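Local coordinates for protein epoxide hydrolase (Aspergillus niger, PDB 3G02) that probably hydrolyses epoxides to diols, as an alpha/beta-hydrolase-fold epoxide hydrolase evolved in the laboratory for enantioselectivity, at residues 80-85 / 121-126; 85-90 / 98-103; 129-134 / 381-386. The protein carries 9 engineered substitutions. All blocks are in the same frame, centred on the assembly; numbering follows the deposited sequence. Where two conformers were deposited one is given.

Contact 1. Residues 80-85 / 121-126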
loop_
_atom_site.group_PDB
_atom_site.type_symbol
_atom_site.label_atom_id
_atom_site.label_comp_id
_atom_site.label_asym_id
_atom_site.label_seq_id
_atom_site.Cartn_x
_atom_site.Cartn_y
_atom_site.Cartn_z
ATOM N N ALA A 80 6.290 -20.598 -24.518
ATOM C CA ALA A 80 7.235 -21.459 -25.230
ATOM C C ALA A 80 8.661 -21.281 -24.710
ATOM O O ALA A 80 9.407 -22.258 -24.578
ATOM C CB ALA A 80 7.172 -21.204 -26.725
ATOM N N ARG A 81 9.027 -20.039 -24.401
ATOM C CA ARG A 81 10.329 -19.752 -23.799
ATOM C C ARG A 81 10.449 -20.389 -22.411
ATOM O O ARG A 81 11.485 -20.961 -22.076
ATOM C CB ARG A 81 10.581 -18.243 -23.726
ATOM C CG ARG A 81 11.981 -17.870 -23.257
ATOM C CD ARG A 81 12.313 -16.418 -23.574
ATOM N NE ARG A 81 11.632 -15.474 -22.688
ATOM C CZ ARG A 81 12.077 -15.104 -21.487
ATOM N NH1 ARG A 81 13.208 -15.603 -21.001
ATOM N NH2 ARG A 81 11.386 -14.232 -20.766
ATOM N N LEU A 82 9.389 -20.296 -21.612
ATOM C CA LEU A 82 9.359 -20.969 -20.310
ATOM C C LEU A 82 9.657 -22.460 -20.463
ATOM O O LEU A 82 10.472 -23.026 -19.729
ATOM C CB LEU A 82 8.007 -20.764 -19.617
ATOM C CG LEU A 82 7.617 -19.338 -19.208
ATOM C CD1 LEU A 82 6.321 -19.353 -18.421
ATOM C CD2 LEU A 82 8.715 -18.704 -18.390
ATOM N N ASN A 83 9.010 -23.073 -21.452
ATOM C CA ASN A 83 9.110 -24.508 -21.690
ATOM C C ASN A 83 10.373 -24.941 -22.439
ATOM O O ASN A 83 10.561 -26.133 -22.702
ATOM C CB ASN A 83 7.850 -24.996 -22.410
ATOM C CG ASN A 83 6.613 -24.923 -21.530
ATOM O OD1 ASN A 83 6.697 -25.071 -20.309
ATOM N ND2 ASN A 83 5.460 -24.699 -22.148
ATOM N N SER A 84 11.241 -23.979 -22.750
ATOM C CA SER A 84 12.502 -24.261 -23.440
ATOM C C SER A 84 13.585 -24.830 -22.523
ATOM O O SER A 84 14.598 -25.336 -23.005
ATOM C CB SER A 84 13.020 -23.017 -24.176
ATOM O OG SER A 84 13.443 -22.008 -23.275
ATOM N N PHE A 85 13.375 -24.738 -21.209
ATOM C CA PHE A 85 14.304 -25.288 -20.226
ATOM C C PHE A 85 13.624 -26.396 -19.431
ATOM O O PHE A 85 12.397 -26.398 -19.314
ATOM C CB PHE A 85 14.800 -24.190 -19.276
ATOM C CG PHE A 85 15.790 -23.253 -19.903
ATOM C CD1 PHE A 85 17.157 -23.511 -19.836
ATOM C CD2 PHE A 85 15.356 -22.109 -20.568
ATOM C CE1 PHE A 85 18.074 -22.642 -20.422
ATOM C CE2 PHE A 85 16.268 -21.232 -21.154
ATOM C CZ PHE A 85 17.627 -21.501 -21.079
ATOM N N SER A 121 10.746 -14.262 -9.903
ATOM C CA SER A 121 10.373 -15.662 -10.051
ATOM C C SER A 121 11.545 -16.422 -10.653
ATOM O O SER A 121 12.578 -15.838 -10.984
ATOM C CB SER A 121 9.160 -15.806 -10.973
ATOM O OG SER A 121 9.526 -15.507 -12.308
ATOM N N PHE A 122 11.351 -17.721 -10.842
ATOM C CA PHE A 122 12.361 -18.575 -11.464
ATOM C C PHE A 122 12.823 -18.067 -12.837
ATOM O O PHE A 122 13.979 -18.282 -13.231
ATOM C CB PHE A 122 11.848 -20.021 -11.569
ATOM C CG PHE A 122 10.798 -20.230 -12.630
ATOM C CD1 PHE A 122 9.475 -19.857 -12.406
ATOM C CD2 PHE A 122 11.132 -20.807 -13.856
ATOM C CE1 PHE A 122 8.510 -20.046 -13.386
ATOM C CE2 PHE A 122 10.174 -21.000 -14.842
ATOM C CZ PHE A 122 8.857 -20.623 -14.610
ATOM N N VAL A 123 11.923 -17.369 -13.525
ATOM C CA VAL A 123 12.161 -16.863 -14.875
ATOM C C VAL A 123 13.325 -15.874 -14.902
ATOM O O VAL A 123 14.052 -15.784 -15.890
ATOM C CB VAL A 123 10.884 -16.203 -15.453
ATOM C CG1 VAL A 123 11.090 -15.774 -16.905
ATOM C CG2 VAL A 123 9.709 -17.162 -15.357
ATOM N N GLU A 124 13.510 -15.142 -13.809
ATOM C CA GLU A 124 14.602 -14.179 -13.725
ATOM C C GLU A 124 15.969 -14.788 -14.007
ATOM O O GLU A 124 16.898 -14.075 -14.396
ATOM C CB GLU A 124 14.623 -13.516 -12.358
ATOM C CG GLU A 124 13.458 -12.606 -12.117
ATOM C CD GLU A 124 13.537 -11.925 -10.773
ATOM O OE1 GLU A 124 13.871 -12.602 -9.778
ATOM O OE2 GLU A 124 13.260 -10.713 -10.711
ATOM N N PHE A 125 16.100 -16.094 -13.791
ATOM C CA PHE A 125 17.372 -16.771 -14.003
ATOM C C PHE A 125 17.527 -17.393 -15.383
ATOM O O PHE A 125 18.569 -17.973 -15.681
ATOM C CB PHE A 125 17.616 -17.806 -12.895
ATOM C CG PHE A 125 17.891 -17.189 -11.556
ATOM C CD1 PHE A 125 19.145 -16.660 -11.269
ATOM C CD2 PHE A 125 16.892 -17.111 -10.585
ATOM C CE1 PHE A 125 19.411 -16.069 -10.037
ATOM C CE2 PHE A 125 17.146 -16.525 -9.350
ATOM C CZ PHE A 125 18.407 -16.004 -9.074
ATOM N N TYR A 126 16.502 -17.261 -16.224
ATOM C CA TYR A 126 16.552 -17.830 -17.574
ATOM C C TYR A 126 17.700 -17.284 -18.440
ATOM O O TYR A 126 18.384 -18.072 -19.086
ATOM C CB TYR A 126 15.196 -17.731 -18.283
ATOM C CG TYR A 126 14.320 -18.960 -18.089
ATOM C CD1 TYR A 126 14.282 -19.638 -16.863
ATOM C CD2 TYR A 126 13.519 -19.436 -19.127
ATOM C CE1 TYR A 126 13.481 -20.763 -16.686
ATOM C CE2 TYR A 126 12.711 -20.555 -18.954
ATOM C CZ TYR A 126 12.703 -21.214 -17.737
ATOM O OH TYR A 126 11.904 -22.322 -17.571
HETATM O O HOH W 1 13.748 -14.223 -18.314
#
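One face of the Tyr126 ring is met by the edge of Phe85, whose CD2 sits 3.4 Å above the plane of the tyrosine and toward its rim. The two ring planes are inclined by 58°, and the side chains reach toward each other tip to tip, an edge-to-face pair with its centroids 4.7 Å apart. Round the edge of Tyr126, near its plane, lie the carbonyl oxygens of Arg81 and Leu82. The second of these accepts a hydrogen bond from the phenol, Tyr126 OH to Leu82 O over 2.7 Å, in the carbonyl plane and on a lone pair. Arg81 O, 3.4 Å from Tyr126 CE2, accepts from both Ser84 N and Ser84 OG, so that two bonds grip this carbonyl. On the neighbouring ring of Phe122, Val123 CG2 lies over one face, and the same methyl packs against Leu82 CD2 at 3.5 Å, the leucine and valine crossing at about a right angle. Arg81 bends at chi3 (75°) and runs alongside Tyr126 in the reverse sense, NH1 reaching Tyr126 CB; in its guanidinium plane NH1 holds a water that in turn donates to Val123 O. Helix 292-304 covers Val123 through Met298 and Leu301. Ser121 OG accepts the N-H of Val123, forming an ST turn at the start of the 3-10 segment 122-125. The arrangement thus joins the C-terminal end of helix 75-82, closed by a type I turn from Leu82 to Phe85, to the connection from strand 110-115 into helix 126-135 of the alpha/beta hydrolase fold.

Contact 2. Residues 85-90 / 98-103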
loop_
_atom_site.group_PDB
_atom_site.type_symbol
_atom_site.label_atom_id
_atom_site.label_comp_id
_atom_site.label_asym_id
_atom_site.label_seq_id
_atom_site.Cartn_x
_atom_site.Cartn_y
_atom_site.Cartn_z
ATOM N N PHE A 85 13.375 -24.738 -21.209
ATOM C CA PHE A 85 14.304 -25.288 -20.226
ATOM C C PHE A 85 13.624 -26.396 -19.431
ATOM O O PHE A 85 12.397 -26.398 -19.314
ATOM C CB PHE A 85 14.800 -24.190 -19.276
ATOM C CG PHE A 85 15.790 -23.253 -19.903
ATOM C CD1 PHE A 85 17.157 -23.511 -19.836
ATOM C CD2 PHE A 85 15.356 -22.109 -20.568
ATOM C CE1 PHE A 85 18.074 -22.642 -20.422
ATOM C CE2 PHE A 85 16.268 -21.232 -21.154
ATOM C CZ PHE A 85 17.627 -21.501 -21.079
ATOM N N PRO A 86 14.414 -27.349 -18.894
ATOM C CA PRO A 86 13.813 -28.394 -18.060
ATOM C C PRO A 86 13.107 -27.795 -16.847
ATOM O O PRO A 86 13.688 -26.969 -16.141
ATOM C CB PRO A 86 15.018 -29.231 -17.611
ATOM C CG PRO A 86 16.055 -28.985 -18.668
ATOM C CD PRO A 86 15.871 -27.538 -19.032
ATOM N N GLN A 87 11.851 -28.191 -16.646
ATOM C CA GLN A 87 11.092 -27.839 -15.445
ATOM C C GLN A 87 10.504 -29.097 -14.834
ATOM O O GLN A 87 10.158 -30.045 -15.551
ATOM C CB GLN A 87 9.935 -26.897 -15.764
ATOM C CG GLN A 87 10.297 -25.567 -16.391
ATOM C CD GLN A 87 9.053 -24.803 -16.773
ATOM O OE1 GLN A 87 8.497 -24.068 -15.962
ATOM N NE2 GLN A 87 8.592 -24.988 -18.004
ATOM N N PHE A 88 10.370 -29.088 -13.512
ATOM C CA PHE A 88 9.813 -30.214 -12.773
ATOM C C PHE A 88 8.987 -29.719 -11.601
ATOM O O PHE A 88 9.079 -28.552 -11.211
ATOM C CB PHE A 88 10.934 -31.112 -12.238
ATOM C CG PHE A 88 11.929 -31.541 -13.279
ATOM C CD1 PHE A 88 13.044 -30.752 -13.558
ATOM C CD2 PHE A 88 11.756 -32.736 -13.973
ATOM C CE1 PHE A 88 13.971 -31.143 -14.520
ATOM C CE2 PHE A 88 12.678 -33.139 -14.936
ATOM C CZ PHE A 88 13.787 -32.342 -15.211
ATOM N N THR A 89 8.173 -30.607 -11.041
ATOM C CA THR A 89 7.598 -30.372 -9.721
ATOM C C THR A 89 7.905 -31.552 -8.822
ATOM O O THR A 89 8.047 -32.686 -9.285
ATOM C CB THR A 89 6.068 -30.149 -9.743
ATOM O OG1 THR A 89 5.408 -31.314 -10.252
ATOM C CG2 THR A 89 5.691 -28.937 -10.584
ATOM N N THR A 90 8.019 -31.271 -7.533
ATOM C CA THR A 90 8.091 -32.319 -6.531
ATOM C C THR A 90 7.289 -31.859 -5.328
ATOM O O THR A 90 7.071 -30.659 -5.146
ATOM C CB THR A 90 9.550 -32.665 -6.153
ATOM O OG1 THR A 90 9.574 -33.877 -5.386
ATOM C CG2 THR A 90 10.212 -31.541 -5.363
ATOM N N HIS A 98 7.692 -26.243 -7.651
ATOM C CA HIS A 98 8.153 -26.142 -9.023
ATOM C C HIS A 98 9.623 -25.714 -9.051
ATOM O O HIS A 98 10.078 -24.950 -8.193
ATOM C CB HIS A 98 7.270 -25.131 -9.767
ATOM C CG HIS A 98 7.849 -24.646 -11.057
ATOM N ND1 HIS A 98 8.655 -23.531 -11.137
ATOM C CD2 HIS A 98 7.734 -25.123 -12.317
ATOM C CE1 HIS A 98 9.019 -23.347 -12.394
ATOM N NE2 HIS A 98 8.473 -24.298 -13.131
ATOM N N PHE A 99 10.369 -26.221 -10.028
ATOM C CA PHE A 99 11.729 -25.740 -10.257
ATOM C C PHE A 99 12.149 -25.919 -11.700
ATOM O O PHE A 99 11.717 -26.856 -12.368
ATOM C CB PHE A 99 12.755 -26.384 -9.300
ATOM C CG PHE A 99 12.834 -27.891 -9.380
ATOM C CD1 PHE A 99 11.968 -28.688 -8.637
ATOM C CD2 PHE A 99 13.810 -28.507 -10.161
ATOM C CE1 PHE A 99 12.053 -30.081 -8.692
ATOM C CE2 PHE A 99 13.899 -29.897 -10.226
ATOM C CZ PHE A 99 13.024 -30.683 -9.488
ATOM N N ALA A 100 12.965 -24.984 -12.182
ATOM C CA ALA A 100 13.668 -25.139 -13.444
ATOM C C ALA A 100 15.077 -25.602 -13.102
ATOM O O ALA A 100 15.573 -25.358 -11.999
ATOM C CB ALA A 100 13.709 -23.822 -14.200
ATOM N N ALA A 101 15.730 -26.284 -14.041
ATOM C CA ALA A 101 17.068 -26.795 -13.768
ATOM C C ALA A 101 17.875 -27.063 -15.021
ATOM O O ALA A 101 17.323 -27.398 -16.063
ATOM C CB ALA A 101 16.992 -28.074 -12.936
ATOM N N LEU A 102 19.189 -26.906 -14.890
ATOM C CA LEU A 102 20.128 -27.530 -15.812
ATOM C C LEU A 102 20.955 -28.493 -14.981
ATOM O O LEU A 102 21.719 -28.073 -14.113
ATOM C CB LEU A 102 21.041 -26.502 -16.486
ATOM C CG LEU A 102 20.431 -25.522 -17.490
ATOM C CD1 LEU A 102 21.527 -24.588 -17.990
ATOM C CD2 LEU A 102 19.755 -26.220 -18.664
ATOM N N PHE A 103 20.769 -29.786 -15.231
ATOM C CA PHE A 103 21.542 -30.811 -14.548
ATOM C C PHE A 103 22.725 -31.262 -15.388
ATOM O O PHE A 103 22.585 -31.550 -16.576
ATOM C CB PHE A 103 20.672 -32.020 -14.202
ATOM C CG PHE A 103 19.640 -31.746 -13.145
ATOM C CD1 PHE A 103 20.021 -31.453 -11.839
ATOM C CD2 PHE A 103 18.288 -31.795 -13.457
ATOM C CE1 PHE A 103 19.063 -31.199 -10.858
ATOM C CE2 PHE A 103 17.322 -31.547 -12.483
ATOM C CZ PHE A 103 17.712 -31.253 -11.185
#
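Phe99 places CG in the crowded position between its backbone N and carbonyl carbon (chi1 59°), while Phe88 turns CG beside its own N, and the two side chains cross obliquely. Phe88 CB lies over the face of Phe99, 3.5 Å from Phe99 CZ, a CH-pi contact; the near-parallel rings are displaced enough to share little face. Phe88 CE1 meets the edge of Phe103 tip to tip. On the other sheet face His98 has CG anti to the backbone N (chi1 164°) and Gln87 is extended beyond CG, so that His98 NE2 donates to Gln87 OE1 over 2.8 Å. The acceptor lies in the imidazole plane and offers a lone pair, although amide and ring planes stand 88° apart. Ser149 OG bonds to His98 ND1. Phe88 and Phe99 form a hydrogen-bonded antiparallel pair, Phe88 N to Phe99 O at 2.8 Å and Phe99 N back to Phe88 O; Ala101 N bonds to Pro86 O from above the carbonyl plane. This hairpin ends the central sheet: strand 95-102 pairs antiparallel with strand 143-148, strand 87-92 is outermost, Leu177 of helix 167-180 packs on Phe99, and Tyr126 of helix 126-135 touches Gln87.

Contact 3. Residues 129-134 / 381-386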
loop_
_atom_site.group_PDB
_atom_site.type_symbol
_atom_site.label_atom_id
_atom_site.label_comp_id
_atom_site.label_asym_id
_atom_site.label_seq_id
_atom_site.Cartn_x
_atom_site.Cartn_y
_atom_site.Cartn_z
ATOM N N LEU A 129 20.683 -19.210 -17.234
ATOM C CA LEU A 129 20.585 -20.595 -17.701
ATOM C C LEU A 129 20.933 -20.715 -19.184
ATOM O O LEU A 129 21.626 -21.655 -19.593
ATOM C CB LEU A 129 19.196 -21.185 -17.418
ATOM C CG LEU A 129 18.784 -21.350 -15.950
ATOM C CD1 LEU A 129 17.444 -22.063 -15.879
ATOM C CD2 LEU A 129 19.840 -22.094 -15.137
ATOM N N GLN A 130 20.470 -19.753 -19.982
ATOM C CA GLN A 130 20.751 -19.741 -21.417
ATOM C C GLN A 130 22.249 -19.625 -21.689
ATOM O O GLN A 130 22.787 -20.350 -22.529
ATOM C CB GLN A 130 19.983 -18.612 -22.112
ATOM C CG GLN A 130 20.206 -18.539 -23.632
ATOM C CD GLN A 130 19.700 -19.771 -24.379
ATOM O OE1 GLN A 130 18.716 -20.398 -23.983
ATOM N NE2 GLN A 130 20.369 -20.111 -25.476
ATOM N N LEU A 131 22.920 -18.735 -20.962
ATOM C CA LEU A 131 24.362 -18.576 -21.104
ATOM C C LEU A 131 25.080 -19.892 -20.810
ATOM O O LEU A 131 25.961 -20.303 -21.566
ATOM C CB LEU A 131 24.882 -17.457 -20.200
ATOM C CG LEU A 131 24.462 -16.023 -20.540
ATOM C CD1 LEU A 131 24.814 -15.099 -19.391
ATOM C CD2 LEU A 131 25.095 -15.532 -21.843
ATOM N N PHE A 132 24.683 -20.564 -19.732
ATOM C CA PHE A 132 25.274 -21.856 -19.389
ATOM C C PHE A 132 25.049 -22.917 -20.464
ATOM O O PHE A 132 25.985 -23.636 -20.829
ATOM C CB PHE A 132 24.771 -22.354 -18.032
ATOM C CG PHE A 132 25.559 -21.829 -16.866
ATOM C CD1 PHE A 132 26.836 -22.320 -16.597
ATOM C CD2 PHE A 132 25.030 -20.851 -16.031
ATOM C CE1 PHE A 132 27.579 -21.844 -15.516
ATOM C CE2 PHE A 132 25.763 -20.372 -14.947
ATOM C CZ PHE A 132 27.040 -20.868 -14.688
ATOM N N ARG A 133 23.820 -23.006 -20.973
ATOM C CA ARG A 133 23.474 -23.990 -22.003
ATOM C C ARG A 133 24.208 -23.726 -23.322
ATOM O O ARG A 133 24.513 -24.660 -24.066
ATOM C CB ARG A 133 21.961 -24.032 -22.233
ATOM C CG ARG A 133 21.504 -25.151 -23.157
ATOM C CD ARG A 133 20.032 -25.453 -22.987
ATOM N NE ARG A 133 19.177 -24.368 -23.465
ATOM C CZ ARG A 133 17.848 -24.391 -23.411
ATOM N NH1 ARG A 133 17.224 -25.443 -22.896
ATOM N NH2 ARG A 133 17.145 -23.363 -23.870
ATOM N N GLU A 134 24.475 -22.454 -23.606
ATOM C CA GLU A 134 25.213 -22.058 -24.806
ATOM C C GLU A 134 26.696 -22.411 -24.716
ATOM O O GLU A 134 27.357 -22.603 -25.741
ATOM C CB GLU A 134 25.070 -20.554 -25.044
ATOM C CG GLU A 134 23.727 -20.151 -25.616
ATOM C CD GLU A 134 23.491 -18.653 -25.609
ATOM O OE1 GLU A 134 24.194 -17.922 -24.876
ATOM O OE2 GLU A 134 22.585 -18.208 -26.344
ATOM N N ARG A 381 21.951 -7.794 -15.577
ATOM C CA ARG A 381 23.380 -8.049 -15.767
ATOM C C ARG A 381 23.690 -9.545 -15.646
ATOM O O ARG A 381 24.532 -9.935 -14.829
ATOM C CB ARG A 381 24.213 -7.259 -14.743
ATOM C CG ARG A 381 23.900 -5.763 -14.623
ATOM C CD ARG A 381 24.064 -5.006 -15.938
ATOM N NE ARG A 381 25.432 -5.050 -16.443
ATOM C CZ ARG A 381 25.845 -4.442 -17.554
ATOM N NH1 ARG A 381 25.001 -3.732 -18.291
ATOM N NH2 ARG A 381 27.110 -4.545 -17.929
ATOM N N PRO A 382 23.025 -10.386 -16.463
ATOM C CA PRO A 382 23.208 -11.831 -16.315
ATOM C C PRO A 382 24.651 -12.293 -16.506
ATOM O O PRO A 382 25.110 -13.168 -15.779
ATOM C CB PRO A 382 22.303 -12.417 -17.406
ATOM C CG PRO A 382 22.126 -11.308 -18.398
ATOM C CD PRO A 382 22.089 -10.071 -17.559
ATOM N N ARG A 383 25.369 -11.704 -17.461
ATOM C CA ARG A 383 26.762 -12.092 -17.683
ATOM C C ARG A 383 27.629 -11.823 -16.458
ATOM O O ARG A 383 28.424 -12.674 -16.052
ATOM C CB ARG A 383 27.334 -11.386 -18.910
ATOM C CG ARG A 383 26.869 -11.999 -20.212
ATOM C CD ARG A 383 27.382 -11.235 -21.426
ATOM N NE ARG A 383 27.154 -11.993 -22.656
ATOM C CZ ARG A 383 25.990 -12.061 -23.299
ATOM N NH1 ARG A 383 24.924 -11.418 -22.836
ATOM N NH2 ARG A 383 25.889 -12.782 -24.408
ATOM N N GLU A 384 27.453 -10.647 -15.866
ATOM C CA GLU A 384 28.217 -10.246 -14.692
ATOM C C GLU A 384 27.914 -11.139 -13.490
ATOM O O GLU A 384 28.828 -11.602 -12.804
ATOM C CB GLU A 384 27.946 -8.777 -14.346
ATOM C CG GLU A 384 28.609 -7.770 -15.284
ATOM C CD GLU A 384 27.878 -7.577 -16.610
ATOM O OE1 GLU A 384 26.733 -8.064 -16.777
ATOM O OE2 GLU A 384 28.461 -6.925 -17.499
ATOM N N LEU A 385 26.632 -11.391 -13.243
ATOM C CA LEU A 385 26.245 -12.224 -12.110
ATOM C C LEU A 385 26.727 -13.667 -12.289
ATOM O O LEU A 385 27.252 -14.270 -11.349
ATOM C CB LEU A 385 24.729 -12.163 -11.875
ATOM C CG LEU A 385 24.232 -12.794 -10.563
ATOM C CD1 LEU A 385 24.839 -12.102 -9.333
ATOM C CD2 LEU A 385 22.711 -12.792 -10.486
ATOM N N LYS A 386 26.562 -14.202 -13.498
ATOM C CA LYS A 386 27.058 -15.539 -13.833
ATOM C C LYS A 386 28.568 -15.647 -13.632
ATOM O O LYS A 386 29.051 -16.611 -13.040
ATOM C CB LYS A 386 26.695 -15.903 -15.274
ATOM C CG LYS A 386 27.313 -17.204 -15.762
ATOM C CD LYS A 386 26.780 -17.583 -17.121
ATOM C CE LYS A 386 27.643 -18.653 -17.770
ATOM N NZ LYS A 386 29.002 -18.131 -18.091
#
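Lys386 CB points from helix 382-396 toward helix 126-135; CG follows anti to the backbone N (chi1 173°), and the chain runs nearly straight to CE. Its CG touches the ring of Phe132 at CE2, 3.6 Å away. CD comes next, lodged between the two neighbours on the opposing helix: it lies 3.6 Å from Leu131 CB and against Phe132 CE2. CE stands 3.6 Å above the centre of the Phe132 ring, almost exactly on the ring normal, a CH-pi contact. The chain then bends at chi4 (-66°), and NZ remains over the same face at 4.8 Å from the ring centroid, a cation-pi interaction; its stronger partner is the carboxylate of Glu135, with which it makes a salt bridge. Ring and carboxylate together would be expected to favour the charged form of the amine. In the alpha/beta hydrolase fold this joins helix 126-135, which lies between strands 110-115 and 143-148 in the chain, to the C-terminal helix, the short segments crossing at -72° with their axes 10.4 Å apart. Phe132 also packs on Leu145 of strand 143-148. Leu131 also meets the start of helix 382-396 with its two branches: CD1 lies 3.8 Å from Arg383 CG and also reaches Pro382, while CD2 sits over the centre of one face of the Arg383 guanidinium.

Overall arrangement
Contacts 1 and 2 are buried and share Phe85, contact 2 being nested along the chain inside the loop that contact 1 closes; their centres are about 10 Å apart. Contact 3, only partly buried, follows in series. Helix 126-135 belongs to contacts 1 and 3 and packs on contact 2 through Tyr126 and Leu129: its first residue, Tyr126, lies in contact 1, its later turns in contact 3, where Arg133 reaches back to Ser84 and the Phe85 ring. Contact 2 adds strand hydrogen bonds to its aromatic packing, contact 1 rests on one phenol bond and an edge-to-face pair, and contact 3, without hydrogen bonds between its segments, lays lysine and arginine side chains against Phe132 and Leu131.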